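Local coordinates for protein BSU-2delta mutant (Bacillus subtilis, PDB 6W5F) that probably hydrolyses beta-lactam antibiotics, as a class D-like serine beta-lactamase of the penicillin-binding transpeptidase fold, at residues 73-78 / 216-221; 128-133 / 158-163; 53-58 / 178-183; 109-114 / 122-127. All coordinates share one frame; numbering follows the deposited sequence. Where two conformers were deposited one is given.

Interaction 1 (73-78 / 216-221)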
loop_
_atom_site.group_PDB
_atom_site.type_symbol
_atom_site.label_atom_id
_atom_site.label_comp_id
_atom_site.label_asym_id
_atom_site.label_seq_id
_atom_site.Cartn_x
_atom_site.Cartn_y
_atom_site.Cartn_z
ATOM N N THR B 73 -6.580 5.533 9.469
ATOM C CA THR B 73 -7.317 5.015 8.327
ATOM C C THR B 73 -6.348 4.712 7.183
ATOM O O THR B 73 -5.415 5.487 6.931
ATOM C CB THR B 73 -8.398 6.010 7.889
ATOM O OG1 THR B 73 -7.806 7.226 7.410
ATOM C CG2 THR B 73 -9.329 6.317 9.064
ATOM N N PRO B 74 -6.526 3.588 6.475
ATOM C CA PRO B 74 -5.546 3.212 5.444
ATOM C C PRO B 74 -5.682 3.985 4.142
ATOM O O PRO B 74 -4.730 3.998 3.351
ATOM C CB PRO B 74 -5.825 1.713 5.228
ATOM C CG PRO B 74 -7.295 1.560 5.578
ATOM C CD PRO B 74 -7.514 2.522 6.733
ATOM N N GLN B 75 -6.823 4.616 3.887
ATOM C CA GLN B 75 -7.058 5.313 2.616
ATOM C C GLN B 75 -6.833 4.322 1.472
ATOM O O GLN B 75 -7.091 3.119 1.620
ATOM C CB GLN B 75 -6.203 6.571 2.533
ATOM C CG GLN B 75 -6.421 7.538 3.672
ATOM C CD GLN B 75 -7.892 7.865 3.878
ATOM O OE1 GLN B 75 -8.507 7.415 4.844
ATOM N NE2 GLN B 75 -8.466 8.646 2.961
ATOM N N SER B 76 -6.328 4.805 0.330
ATOM C CA SER B 76 -6.179 3.908 -0.811
ATOM C C SER B 76 -5.062 2.887 -0.653
ATOM O O SER B 76 -4.931 2.035 -1.543
ATOM C CB SER B 76 -5.963 4.703 -2.095
ATOM O OG SER B 76 -7.164 5.362 -2.484
ATOM N N THR B 77 -4.275 2.889 0.429
ATOM C CA THR B 77 -3.402 1.724 0.606
ATOM C C THR B 77 -4.210 0.447 0.799
ATOM O O THR B 77 -3.671 -0.652 0.613
ATOM C CB THR B 77 -2.427 1.880 1.790
ATOM O OG1 THR B 77 -3.140 1.835 3.038
ATOM C CG2 THR B 77 -1.580 3.148 1.660
ATOM N N PHE B 78 -5.502 0.564 1.121
ATOM C CA PHE B 78 -6.336 -0.625 1.226
ATOM C C PHE B 78 -6.598 -1.267 -0.135
ATOM O O PHE B 78 -6.990 -2.436 -0.174
ATOM C CB PHE B 78 -7.672 -0.297 1.908
ATOM C CG PHE B 78 -8.488 -1.521 2.200
ATOM C CD1 PHE B 78 -8.132 -2.366 3.245
ATOM C CD2 PHE B 78 -9.575 -1.860 1.404
ATOM C CE1 PHE B 78 -8.848 -3.519 3.500
ATOM C CE2 PHE B 78 -10.296 -3.031 1.652
ATOM C CZ PHE B 78 -9.936 -3.850 2.709
ATOM N N GLY B 216 -1.567 6.619 -0.160
ATOM C CA GLY B 216 -2.867 6.948 0.392
ATOM C C GLY B 216 -2.856 8.382 0.871
ATOM O O GLY B 216 -1.833 8.842 1.381
ATOM N N THR B 217 -3.962 9.113 0.704
ATOM C CA THR B 217 -4.002 10.518 1.082
ATOM C C THR B 217 -5.364 10.878 1.656
ATOM O O THR B 217 -6.399 10.346 1.245
ATOM C CB THR B 217 -3.696 11.439 -0.110
ATOM O OG1 THR B 217 -2.518 10.985 -0.781
ATOM C CG2 THR B 217 -3.465 12.864 0.356
ATOM N N ASP B 218 -5.339 11.784 2.629
ATOM C CA ASP B 218 -6.516 12.478 3.134
ATOM C C ASP B 218 -6.024 13.829 3.634
ATOM O O ASP B 218 -4.835 14.148 3.526
ATOM C CB ASP B 218 -7.239 11.676 4.225
ATOM C CG ASP B 218 -8.612 12.253 4.573
ATOM O OD1 ASP B 218 -9.109 13.115 3.811
ATOM O OD2 ASP B 218 -9.188 11.854 5.612
ATOM N N MET B 219 -6.946 14.633 4.161
ATOM C CA MET B 219 -6.565 15.876 4.817
ATOM C C MET B 219 -5.598 15.572 5.950
ATOM O O MET B 219 -5.953 14.879 6.910
ATOM C CB MET B 219 -7.811 16.595 5.348
ATOM C CG MET B 219 -7.625 18.071 5.733
ATOM S SD MET B 219 -6.604 18.449 7.185
ATOM C CE MET B 219 -7.519 17.640 8.498
ATOM N N GLY B 220 -4.366 16.060 5.820
ATOM C CA GLY B 220 -3.384 15.909 6.881
ATOM C C GLY B 220 -2.988 14.480 7.181
ATOM O O GLY B 220 -2.638 14.168 8.325
ATOM N N LEU B 221 -3.041 13.596 6.187
ATOM C CA LEU B 221 -2.657 12.204 6.374
ATOM C C LEU B 221 -2.164 11.658 5.047
ATOM O O LEU B 221 -2.864 11.771 4.036
ATOM C CB LEU B 221 -3.827 11.359 6.887
ATOM C CG LEU B 221 -3.585 9.849 6.877
ATOM C CD1 LEU B 221 -2.437 9.505 7.799
ATOM C CD2 LEU B 221 -4.842 9.088 7.274
HETATM O O HOH W 1 -6.059 7.726 -0.697
#
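Gln75 leans across Gly216, Thr217 and Asp218 where two hallmarks of the serine beta-lactamase fold meet: the Ser-x-x-Lys motif that begins at Ser76 and the Lys-Thr-Gly motif that ends at Gly216 on strand 209-218. The Gln75 CB sits 4.0 Å from Gly216 CA, against the bare backbone of the strand. CG, held beside the Gln75 backbone N (chi1 -57°), passes Thr217 O and reaches the Leu221 CD2 methyl at 4.2 Å. A bend at chi2 then brings the amide round almost parallel to the Asp218 carboxylate, with Gln75 NE2 3.5 Å from Asp218 CB. At the tip, Gln75 NE2 donates to Thr217 O at 3.2 Å, from above the carbonyl plane (44° out of it), while Gln75 OE1 accepts from the backbone N of Gln165 and, in the Thr73 conformer given, from Thr73 OG1 at 2.7 Å. Thr217 O and Gln165 N thus engage both ends of the amide, which fixes its rotation. Beyond Gln75, the Ser76 hydroxyl is hydrogen-bonded to a malonate ion. The backbone N-H groups of Ser76 and Thr217 converge as in the oxyanion hole of related enzymes; water 1 accepts from both, 3.1 Å from Ser76 N and 2.9 Å from Thr217 N.

Interaction 2 (128-133 / 158-163); sequences YYQALA and GIDQFW
The backbones of Gln130, in helix 126-136, and Asp160, in the irregular loop 158-163, come within 4.8 Å of each other, CA to CA. Gln130 lies across Asp160: its CB rests on Asp160 CB at 3.8 Å, and the extended chain (chi2 -179°) carries Gln130 NE2 to Asp160 O at 3.1 Å. That hydrogen bond is moderately bent, 150° at the hydrogen. One turn on, the Ala133 methyl faces the loop, CB 3.3 Å from Ile159 O and 3.7 Å from Trp163 CH2. Ile159 CG1 touches Ala133 O at 3.6 Å. The far corner of the indole abuts the helix: Gln130 CA meets it at the edge, near its plane. Trp163 also packs on Phe78, the second x of the Ser-x-x-Lys motif, and its CE3 stands over the centre of one face of the Phe162 ring, so the loop joins the helix to the active-site region. The carboxylate of Asp160 turns to Arg134 in a salt bridge. Hence apolar packing of Ala133 on Trp163 is joined by contacts to backbone carbonyls; one hydrogen bond from the Gln130 side-chain amide ties Asp160 O, and the charge of Asp160 is balanced by the helix's own arginine.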
loop_
_atom_site.group_PDB
_atom_site.type_symbol
_atom_site.label_atom_id
_atom_site.label_comp_id
_atom_site.label_asym_id
_atom_site.label_seq_id
_atom_site.Cartn_x
_atom_site.Cartn_y
_atom_site.Cartn_z
ATOM N N TYR B 128 -13.976 2.315 -8.955
ATOM C CA TYR B 128 -13.611 0.960 -9.365
ATOM C C TYR B 128 -13.515 0.039 -8.157
ATOM O O TYR B 128 -14.158 -1.027 -8.109
ATOM C CB TYR B 128 -12.286 0.945 -10.148
ATOM C CG TYR B 128 -12.003 -0.431 -10.740
ATOM C CD1 TYR B 128 -11.647 -1.510 -9.923
ATOM C CD2 TYR B 128 -12.124 -0.662 -12.104
ATOM C CE1 TYR B 128 -11.426 -2.767 -10.455
ATOM C CE2 TYR B 128 -11.890 -1.908 -12.647
ATOM C CZ TYR B 128 -11.558 -2.960 -11.818
ATOM O OH TYR B 128 -11.360 -4.211 -12.343
ATOM N N TYR B 129 -12.694 0.414 -7.180
ATOM C CA TYR B 129 -12.508 -0.464 -6.032
ATOM C C TYR B 129 -13.725 -0.457 -5.118
ATOM O O TYR B 129 -13.913 -1.410 -4.353
ATOM C CB TYR B 129 -11.221 -0.085 -5.277
ATOM C CG TYR B 129 -9.998 -0.723 -5.925
ATOM C CD1 TYR B 129 -9.411 -0.169 -7.061
ATOM C CD2 TYR B 129 -9.477 -1.910 -5.440
ATOM C CE1 TYR B 129 -8.320 -0.779 -7.679
ATOM C CE2 TYR B 129 -8.400 -2.520 -6.046
ATOM C CZ TYR B 129 -7.823 -1.954 -7.160
ATOM O OH TYR B 129 -6.763 -2.569 -7.770
ATOM N N GLN B 130 -14.578 0.573 -5.205
ATOM C CA GLN B 130 -15.861 0.500 -4.514
ATOM C C GLN B 130 -16.742 -0.589 -5.115
ATOM O O GLN B 130 -17.355 -1.369 -4.379
ATOM C CB GLN B 130 -16.558 1.854 -4.568
ATOM C CG GLN B 130 -15.884 2.879 -3.675
ATOM C CD GLN B 130 -16.589 4.212 -3.721
ATOM O OE1 GLN B 130 -16.897 4.728 -4.799
ATOM N NE2 GLN B 130 -16.852 4.784 -2.552
ATOM N N ALA B 131 -16.792 -0.680 -6.452
ATOM C CA ALA B 131 -17.566 -1.750 -7.079
ATOM C C ALA B 131 -17.005 -3.112 -6.702
ATOM O O ALA B 131 -17.764 -4.056 -6.436
ATOM C CB ALA B 131 -17.577 -1.579 -8.600
ATOM N N LEU B 132 -15.674 -3.229 -6.676
ATOM C CA LEU B 132 -15.057 -4.486 -6.273
ATOM C C LEU B 132 -15.447 -4.854 -4.849
ATOM O O LEU B 132 -15.776 -6.010 -4.568
ATOM C CB LEU B 132 -13.539 -4.378 -6.414
ATOM C CG LEU B 132 -12.736 -5.606 -5.980
ATOM C CD1 LEU B 132 -13.305 -6.868 -6.630
ATOM C CD2 LEU B 132 -11.264 -5.402 -6.337
ATOM N N ALA B 133 -15.397 -3.889 -3.929
ATOM C CA ALA B 133 -15.741 -4.187 -2.541
ATOM C C ALA B 133 -17.172 -4.699 -2.420
ATOM O O ALA B 133 -17.444 -5.637 -1.656
ATOM C CB ALA B 133 -15.538 -2.943 -1.675
ATOM N N GLY B 158 -19.241 0.914 6.258
ATOM C CA GLY B 158 -19.912 0.688 4.989
ATOM C C GLY B 158 -19.068 -0.135 4.034
ATOM O O GLY B 158 -17.865 0.092 3.948
ATOM N N ILE B 159 -19.694 -1.066 3.302
ATOM C CA ILE B 159 -18.957 -2.063 2.523
ATOM C C ILE B 159 -18.047 -1.416 1.485
ATOM O O ILE B 159 -16.990 -1.966 1.162
ATOM C CB ILE B 159 -19.937 -3.059 1.866
ATOM C CG1 ILE B 159 -19.199 -4.189 1.142
ATOM C CG2 ILE B 159 -20.911 -2.341 0.904
ATOM C CD1 ILE B 159 -18.172 -4.933 1.988
ATOM N N ASP B 160 -18.428 -0.261 0.932
ATOM C CA ASP B 160 -17.576 0.389 -0.056
ATOM C C ASP B 160 -17.069 1.746 0.425
ATOM O O ASP B 160 -16.642 2.572 -0.387
ATOM C CB ASP B 160 -18.281 0.485 -1.416
ATOM C CG ASP B 160 -19.511 1.371 -1.413
ATOM O OD1 ASP B 160 -19.872 1.967 -0.375
ATOM O OD2 ASP B 160 -20.128 1.464 -2.504
ATOM N N GLN B 161 -17.045 1.959 1.741
ATOM C CA GLN B 161 -16.521 3.201 2.296
ATOM C C GLN B 161 -15.582 3.010 3.476
ATOM O O GLN B 161 -14.943 3.986 3.876
ATOM C CB GLN B 161 -17.664 4.129 2.739
ATOM C CG GLN B 161 -18.477 4.726 1.604
ATOM C CD GLN B 161 -17.833 5.960 0.995
ATOM O OE1 GLN B 161 -16.895 6.520 1.554
ATOM N NE2 GLN B 161 -18.344 6.392 -0.155
ATOM N N PHE B 162 -15.433 1.792 4.011
ATOM C CA PHE B 162 -14.803 1.623 5.318
ATOM C C PHE B 162 -13.317 1.966 5.347
ATOM O O PHE B 162 -12.782 2.193 6.441
ATOM C CB PHE B 162 -15.032 0.189 5.830
ATOM C CG PHE B 162 -14.402 -0.888 4.978
ATOM C CD1 PHE B 162 -13.052 -1.199 5.102
ATOM C CD2 PHE B 162 -15.172 -1.610 4.068
ATOM C CE1 PHE B 162 -12.482 -2.206 4.332
ATOM C CE2 PHE B 162 -14.607 -2.618 3.293
ATOM C CZ PHE B 162 -13.261 -2.916 3.419
ATOM N N TRP B 163 -12.634 2.003 4.200
ATOM C CA TRP B 163 -11.211 2.329 4.188
ATOM C C TRP B 163 -10.939 3.816 3.976
ATOM O O TRP B 163 -9.770 4.221 3.973
ATOM C CB TRP B 163 -10.479 1.506 3.113
ATOM C CG TRP B 163 -10.911 1.761 1.692
ATOM C CD1 TRP B 163 -10.341 2.635 0.807
ATOM C CD2 TRP B 163 -11.983 1.116 0.985
ATOM N NE1 TRP B 163 -10.993 2.578 -0.404
ATOM C CE2 TRP B 163 -12.008 1.659 -0.318
ATOM C CE3 TRP B 163 -12.925 0.139 1.327
ATOM C CZ2 TRP B 163 -12.933 1.249 -1.280
ATOM C CZ3 TRP B 163 -13.847 -0.262 0.363
ATOM C CH2 TRP B 163 -13.841 0.292 -0.920
#

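Interaction 3 (53-58 / 178-183)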
loop_
_atom_site.group_PDB
_atom_site.type_symbol
_atom_site.label_atom_id
_atom_site.label_comp_id
_atom_site.label_asym_id
_atom_site.label_seq_id
_atom_site.Cartn_x
_atom_site.Cartn_y
_atom_site.Cartn_z
ATOM N N HIS B 53 12.294 -2.560 6.634
ATOM C CA HIS B 53 12.582 -3.919 7.060
ATOM C C HIS B 53 13.461 -4.611 6.025
ATOM O O HIS B 53 13.101 -4.700 4.846
ATOM C CB HIS B 53 11.302 -4.713 7.289
ATOM C CG HIS B 53 11.569 -6.131 7.663
ATOM N ND1 HIS B 53 11.873 -6.512 8.955
ATOM C CD2 HIS B 53 11.610 -7.260 6.918
ATOM C CE1 HIS B 53 12.087 -7.815 8.989
ATOM N NE2 HIS B 53 11.940 -8.292 7.764
ATOM N N ASP B 54 14.618 -5.081 6.475
ATOM C CA ASP B 54 15.572 -5.827 5.665
ATOM C C ASP B 54 15.113 -7.279 5.617
ATOM O O ASP B 54 15.182 -7.985 6.624
ATOM C CB ASP B 54 16.947 -5.675 6.316
ATOM C CG ASP B 54 18.069 -6.378 5.570
ATOM O OD1 ASP B 54 17.823 -7.340 4.816
ATOM O OD2 ASP B 54 19.234 -5.976 5.795
ATOM N N LEU B 55 14.633 -7.727 4.450
ATOM C CA LEU B 55 14.076 -9.077 4.352
ATOM C C LEU B 55 15.148 -10.152 4.529
ATOM O O LEU B 55 14.925 -11.144 5.237
ATOM C CB LEU B 55 13.359 -9.239 3.013
ATOM C CG LEU B 55 11.948 -8.616 2.986
ATOM C CD1 LEU B 55 11.457 -8.338 1.553
ATOM C CD2 LEU B 55 10.932 -9.457 3.768
ATOM N N GLN B 56 16.314 -9.977 3.898
ATOM C CA GLN B 56 17.380 -10.974 4.011
ATOM C C GLN B 56 17.844 -11.157 5.449
ATOM O O GLN B 56 18.088 -12.287 5.892
ATOM C CB GLN B 56 18.565 -10.578 3.132
ATOM C CG GLN B 56 18.352 -10.898 1.662
ATOM C CD GLN B 56 19.593 -10.668 0.824
ATOM O OE1 GLN B 56 20.599 -10.150 1.307
ATOM N NE2 GLN B 56 19.528 -11.065 -0.447
ATOM N N LYS B 57 18.005 -10.062 6.186
ATOM C CA LYS B 57 18.607 -10.145 7.508
ATOM C C LYS B 57 17.587 -10.100 8.633
ATOM O O LYS B 57 17.969 -10.307 9.794
ATOM C CB LYS B 57 19.625 -9.017 7.692
ATOM C CG LYS B 57 20.795 -9.129 6.741
ATOM C CD LYS B 57 21.972 -8.311 7.192
ATOM C CE LYS B 57 23.217 -8.711 6.418
ATOM N NZ LYS B 57 24.451 -8.068 6.965
ATOM N N ASP B 58 16.313 -9.851 8.318
ATOM C CA ASP B 58 15.240 -9.821 9.310
ATOM C C ASP B 58 15.524 -8.784 10.398
ATOM O O ASP B 58 15.506 -9.077 11.593
ATOM C CB ASP B 58 15.017 -11.209 9.908
ATOM C CG ASP B 58 13.701 -11.326 10.655
ATOM O OD1 ASP B 58 12.827 -10.446 10.505
ATOM O OD2 ASP B 58 13.550 -12.304 11.408
ATOM N N PHE B 178 1.848 -6.796 7.431
ATOM C CA PHE B 178 1.065 -7.307 6.314
ATOM C C PHE B 178 1.898 -7.342 5.041
ATOM O O PHE B 178 1.907 -8.344 4.311
ATOM C CB PHE B 178 -0.180 -6.439 6.112
ATOM C CG PHE B 178 -0.875 -6.709 4.815
ATOM C CD1 PHE B 178 -1.489 -7.927 4.597
ATOM C CD2 PHE B 178 -0.878 -5.762 3.804
ATOM C CE1 PHE B 178 -2.104 -8.197 3.388
ATOM C CE2 PHE B 178 -1.507 -6.015 2.600
ATOM C CZ PHE B 178 -2.111 -7.241 2.386
ATOM N N LEU B 179 2.612 -6.254 4.758
ATOM C CA LEU B 179 3.338 -6.168 3.497
ATOM C C LEU B 179 4.537 -7.103 3.484
ATOM O O LEU B 179 4.967 -7.543 2.411
ATOM C CB LEU B 179 3.766 -4.724 3.248
ATOM C CG LEU B 179 2.572 -3.809 2.940
ATOM C CD1 LEU B 179 2.999 -2.356 3.070
ATOM C CD2 LEU B 179 1.991 -4.091 1.555
ATOM N N GLU B 180 5.097 -7.399 4.656
ATOM C CA GLU B 180 6.145 -8.411 4.741
ATOM C C GLU B 180 5.620 -9.787 4.340
ATOM O O GLU B 180 6.288 -10.523 3.598
ATOM C CB GLU B 180 6.734 -8.434 6.152
ATOM C CG GLU B 180 8.009 -9.258 6.275
ATOM C CD GLU B 180 8.595 -9.244 7.680
ATOM O OE1 GLU B 180 8.467 -8.218 8.387
ATOM O OE2 GLU B 180 9.184 -10.274 8.071
ATOM N N LYS B 181 4.424 -10.157 4.812
ATOM C CA LYS B 181 3.815 -11.412 4.365
ATOM C C LYS B 181 3.593 -11.406 2.853
ATOM O O LYS B 181 3.833 -12.416 2.176
ATOM C CB LYS B 181 2.489 -11.652 5.088
ATOM C CG LYS B 181 2.583 -11.838 6.611
ATOM C CD LYS B 181 1.170 -11.779 7.221
ATOM C CE LYS B 181 1.181 -11.806 8.738
ATOM N NZ LYS B 181 -0.187 -11.507 9.294
ATOM N N LEU B 182 3.136 -10.280 2.297
ATOM C CA LEU B 182 2.930 -10.221 0.853
ATOM C C LEU B 182 4.254 -10.324 0.099
ATOM O O LEU B 182 4.362 -11.072 -0.883
ATOM C CB LEU B 182 2.192 -8.938 0.485
ATOM C CG LEU B 182 1.961 -8.709 -1.014
ATOM C CD1 LEU B 182 1.157 -9.850 -1.635
ATOM C CD2 LEU B 182 1.249 -7.370 -1.249
ATOM N N ALA B 183 5.283 -9.587 0.543
ATOM C CA ALA B 183 6.574 -9.659 -0.141
ATOM C C ALA B 183 7.118 -11.084 -0.138
ATOM O O ALA B 183 7.646 -11.561 -1.156
ATOM C CB ALA B 183 7.583 -8.710 0.513
HETATM O O HOH W 2 10.206 -10.846 10.256
#
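The Glu180 carboxylate lies flat over the imidazole of His53, the two planes 17° apart, so that charge faces ring without a hydrogen bond between them. Glu180 OE1 stands over the ring centre, 3.5 Å from His53 NE2; OE2 is at 3.4 Å from that nitrogen, at a poor angle for bonding. The fully extended Glu180 chain, its CG anti to the backbone N (chi1 -169°), reaches out from the helix to get there. His53 ND1 is bonded to Thr60 OG1, which steadies the ring. Water 2 donates to Asp58 OD1 at 2.7 Å and to Glu180 OE2, bridging two like charges; Lys184, in a salt bridge with OE2, probably eases their repulsion. Leu55 spreads its two methyls along the helix, CD2 3.9 Å from Glu180 CG and CD1 4.0 Å from Ala183 CB. The contact joins the end of strand 48-54 to helix 172-184, which packs through Leu179 and Ala183 on the neighbouring strands 221-230 and 233-241 of the six-stranded sheet.

Interaction 4 (109-114 / 122-127); sequences ESWNRD and RESAIW
Ile126 runs alongside Trp111 in the same direction and lays its CG2 methyl over one face of the indole in a CH-pi contact, 3.6 Å from the centroid of the six-membered ring and 20° off its normal. The edge of the same indole is used too: Trp111 NE1 donates in the ring plane to Ser124 OG, at 2.8 Å and nearly straight (168°). Ser124, Ala125 and Ile126 probably correspond to the Ser-x-Val motif of class D beta-lactamases, with isoleucine in the last place. Trp127 answers in the other direction, its NE1 donating in plane to Trp111 O at 2.8 Å, while Arg113 O lies at the indole edge, 3.3 Å from Trp127 CZ2. On the side of Glu123, the Ser110 hydroxyl, swung away from its own N (chi1 159°), donates a hydrogen bond to the anti lone pair of Glu123 OE2 at 2.8 Å and accepts from Ala125 N at 2.9 Å. Farther out, Arg113 NH1 and Glu123 OE1 form a long salt bridge of 3.9 Å, by charge alone since the oxygen lies well out of the guanidinium plane; water 3 supplies the hydrogen-bonded link. The motif is thus pinned at the start of helix 126-136 by the 109-114 turn, which leads into strand 115-116 of the small two-stranded sheet; His115 of that strand bonds Ser110 O and touches Glu123 and Ala125.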
loop_
_atom_site.group_PDB
_atom_site.type_symbol
_atom_site.label_atom_id
_atom_site.label_comp_id
_atom_site.label_asym_id
_atom_site.label_seq_id
_atom_site.Cartn_x
_atom_site.Cartn_y
_atom_site.Cartn_z
ATOM N N GLU B 109 -10.857 14.259 -12.957
ATOM C CA GLU B 109 -10.701 13.671 -14.286
ATOM C C GLU B 109 -10.244 12.220 -14.235
ATOM O O GLU B 109 -10.489 11.477 -15.195
ATOM C CB GLU B 109 -9.725 14.490 -15.128
ATOM C CG GLU B 109 -10.423 15.415 -16.133
ATOM C CD GLU B 109 -11.266 14.655 -17.150
ATOM O OE1 GLU B 109 -10.688 13.897 -17.960
ATOM O OE2 GLU B 109 -12.509 14.810 -17.133
ATOM N N SER B 110 -9.587 11.797 -13.150
ATOM C CA SER B 110 -9.292 10.378 -12.987
ATOM C C SER B 110 -10.571 9.556 -12.971
ATOM O O SER B 110 -10.581 8.406 -13.415
ATOM C CB SER B 110 -8.494 10.147 -11.697
ATOM O OG SER B 110 -8.579 8.802 -11.246
ATOM N N TRP B 111 -11.667 10.139 -12.491
ATOM C CA TRP B 111 -12.914 9.400 -12.360
ATOM C C TRP B 111 -13.688 9.280 -13.665
ATOM O O TRP B 111 -14.662 8.520 -13.707
ATOM C CB TRP B 111 -13.814 10.064 -11.318
ATOM C CG TRP B 111 -13.228 10.159 -9.931
ATOM C CD1 TRP B 111 -11.984 9.734 -9.506
ATOM C CD2 TRP B 111 -13.872 10.717 -8.783
ATOM N NE1 TRP B 111 -11.835 9.996 -8.167
ATOM C CE2 TRP B 111 -12.976 10.601 -7.700
ATOM C CE3 TRP B 111 -15.126 11.306 -8.566
ATOM C CZ2 TRP B 111 -13.295 11.052 -6.421
ATOM C CZ3 TRP B 111 -15.438 11.756 -7.291
ATOM C CH2 TRP B 111 -14.528 11.624 -6.238
ATOM N N ASN B 112 -13.276 9.990 -14.717
ATOM C CA ASN B 112 -14.087 10.105 -15.924
ATOM C C ASN B 112 -13.495 9.342 -17.108
ATOM O O ASN B 112 -13.349 9.901 -18.205
ATOM C CB ASN B 112 -14.275 11.579 -16.298
ATOM C CG ASN B 112 -14.939 12.394 -15.194
ATOM O OD1 ASN B 112 -15.794 11.903 -14.457
ATOM N ND2 ASN B 112 -14.546 13.659 -15.086
ATOM N N ARG B 113 -13.177 8.061 -16.901
ATOM C CA ARG B 113 -12.691 7.199 -17.973
ATOM C C ARG B 113 -12.872 5.750 -17.550
ATOM O O ARG B 113 -13.022 5.450 -16.361
ATOM C CB ARG B 113 -11.226 7.470 -18.314
ATOM C CG ARG B 113 -10.265 7.144 -17.184
ATOM C CD ARG B 113 -8.823 7.070 -17.683
ATOM N NE ARG B 113 -8.289 8.393 -17.975
ATOM C CZ ARG B 113 -6.996 8.703 -17.937
ATOM N NH1 ARG B 113 -6.095 7.779 -17.620
ATOM N NH2 ARG B 113 -6.604 9.937 -18.217
ATOM N N ASP B 114 -12.821 4.849 -18.532
ATOM C CA ASP B 114 -12.856 3.420 -18.227
ATOM C C ASP B 114 -11.604 3.038 -17.450
ATOM O O ASP B 114 -10.534 3.617 -17.653
ATOM C CB ASP B 114 -12.922 2.579 -19.505
ATOM C CG ASP B 114 -14.205 2.768 -20.289
ATOM O OD1 ASP B 114 -15.226 3.203 -19.715
ATOM O OD2 ASP B 114 -14.181 2.456 -21.501
ATOM N N ARG B 122 -3.207 2.740 -9.600
ATOM C CA ARG B 122 -2.220 3.798 -9.763
ATOM C C ARG B 122 -2.796 5.200 -9.662
ATOM O O ARG B 122 -2.040 6.166 -9.789
ATOM C CB ARG B 122 -1.527 3.667 -11.108
ATOM C CG ARG B 122 -0.666 2.462 -11.244
ATOM C CD ARG B 122 0.244 2.703 -12.402
ATOM N NE ARG B 122 0.774 1.472 -12.947
ATOM C CZ ARG B 122 1.001 1.283 -14.238
ATOM N NH1 ARG B 122 0.744 2.253 -15.109
ATOM N NH2 ARG B 122 1.497 0.130 -14.649
ATOM N N GLU B 123 -4.105 5.340 -9.481
ATOM C CA GLU B 123 -4.736 6.651 -9.419
ATOM C C GLU B 123 -6.040 6.510 -8.653
ATOM O O GLU B 123 -6.414 5.416 -8.232
ATOM C CB GLU B 123 -4.969 7.230 -10.814
ATOM C CG GLU B 123 -5.800 6.346 -11.702
ATOM C CD GLU B 123 -5.983 6.943 -13.073
ATOM O OE1 GLU B 123 -5.286 6.498 -14.006
ATOM O OE2 GLU B 123 -6.819 7.866 -13.210
ATOM N N SER B 124 -6.735 7.628 -8.473
ATOM C CA SER B 124 -7.887 7.649 -7.573
ATOM C C SER B 124 -8.987 6.701 -8.040
ATOM O O SER B 124 -9.315 5.746 -7.328
ATOM C CB SER B 124 -8.436 9.070 -7.430
ATOM O OG SER B 124 -9.667 9.062 -6.731
ATOM N N ALA B 125 -9.543 6.945 -9.230
ATOM C CA ALA B 125 -10.510 6.042 -9.884
ATOM C C ALA B 125 -11.477 5.415 -8.873
ATOM O O ALA B 125 -11.719 4.203 -8.863
ATOM C CB ALA B 125 -9.779 4.965 -10.678
ATOM N N ILE B 126 -12.053 6.280 -8.027
ATOM C CA ILE B 126 -12.581 5.852 -6.731
ATOM C C ILE B 126 -13.641 4.770 -6.896
ATOM O O ILE B 126 -13.752 3.850 -6.070
ATOM C CB ILE B 126 -13.126 7.070 -5.959
ATOM C CG1 ILE B 126 -13.406 6.713 -4.500
ATOM C CG2 ILE B 126 -14.377 7.643 -6.632
ATOM C CD1 ILE B 126 -13.757 7.927 -3.657
ATOM N N TRP B 127 -14.433 4.858 -7.959
ATOM C CA TRP B 127 -15.580 3.974 -8.073
ATOM C C TRP B 127 -15.193 2.548 -8.437
ATOM O O TRP B 127 -16.013 1.645 -8.231
ATOM C CB TRP B 127 -16.581 4.536 -9.087
ATOM C CG TRP B 127 -16.002 4.977 -10.395
ATOM C CD1 TRP B 127 -15.716 6.255 -10.772
ATOM C CD2 TRP B 127 -15.654 4.139 -11.512
ATOM N NE1 TRP B 127 -15.213 6.271 -12.048
ATOM C CE2 TRP B 127 -15.177 4.987 -12.532
ATOM C CE3 TRP B 127 -15.742 2.765 -11.762
ATOM C CZ2 TRP B 127 -14.740 4.504 -13.766
ATOM C CZ3 TRP B 127 -15.317 2.285 -12.992
ATOM C CH2 TRP B 127 -14.817 3.153 -13.977
HETATM O O HOH W 3 -5.856 5.375 -16.563
#

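In the fold
Along the chain the first segments of interactions 3 and 1 come in turn, then the whole of interaction 4, the whole of interaction 2, and finally the partners of 3 and 1. Interactions 1, 2 and 4 gather round the active-site region, their centres 14 to 16 Å apart. Interactions 1 and 2 touch through Phe78 with Phe162 and Trp163, whereas 2 and 4 share helix 126-136, tying loops to it. Interaction 3 stands apart, its centre 22 Å from interaction 1 and 31 Å from interaction 4, yet 1 and 3 both join the six-stranded sheet to the helical part. The arrangement is consistent with interactions 1, 2 and 4 holding together the motifs that line the active site in related enzymes.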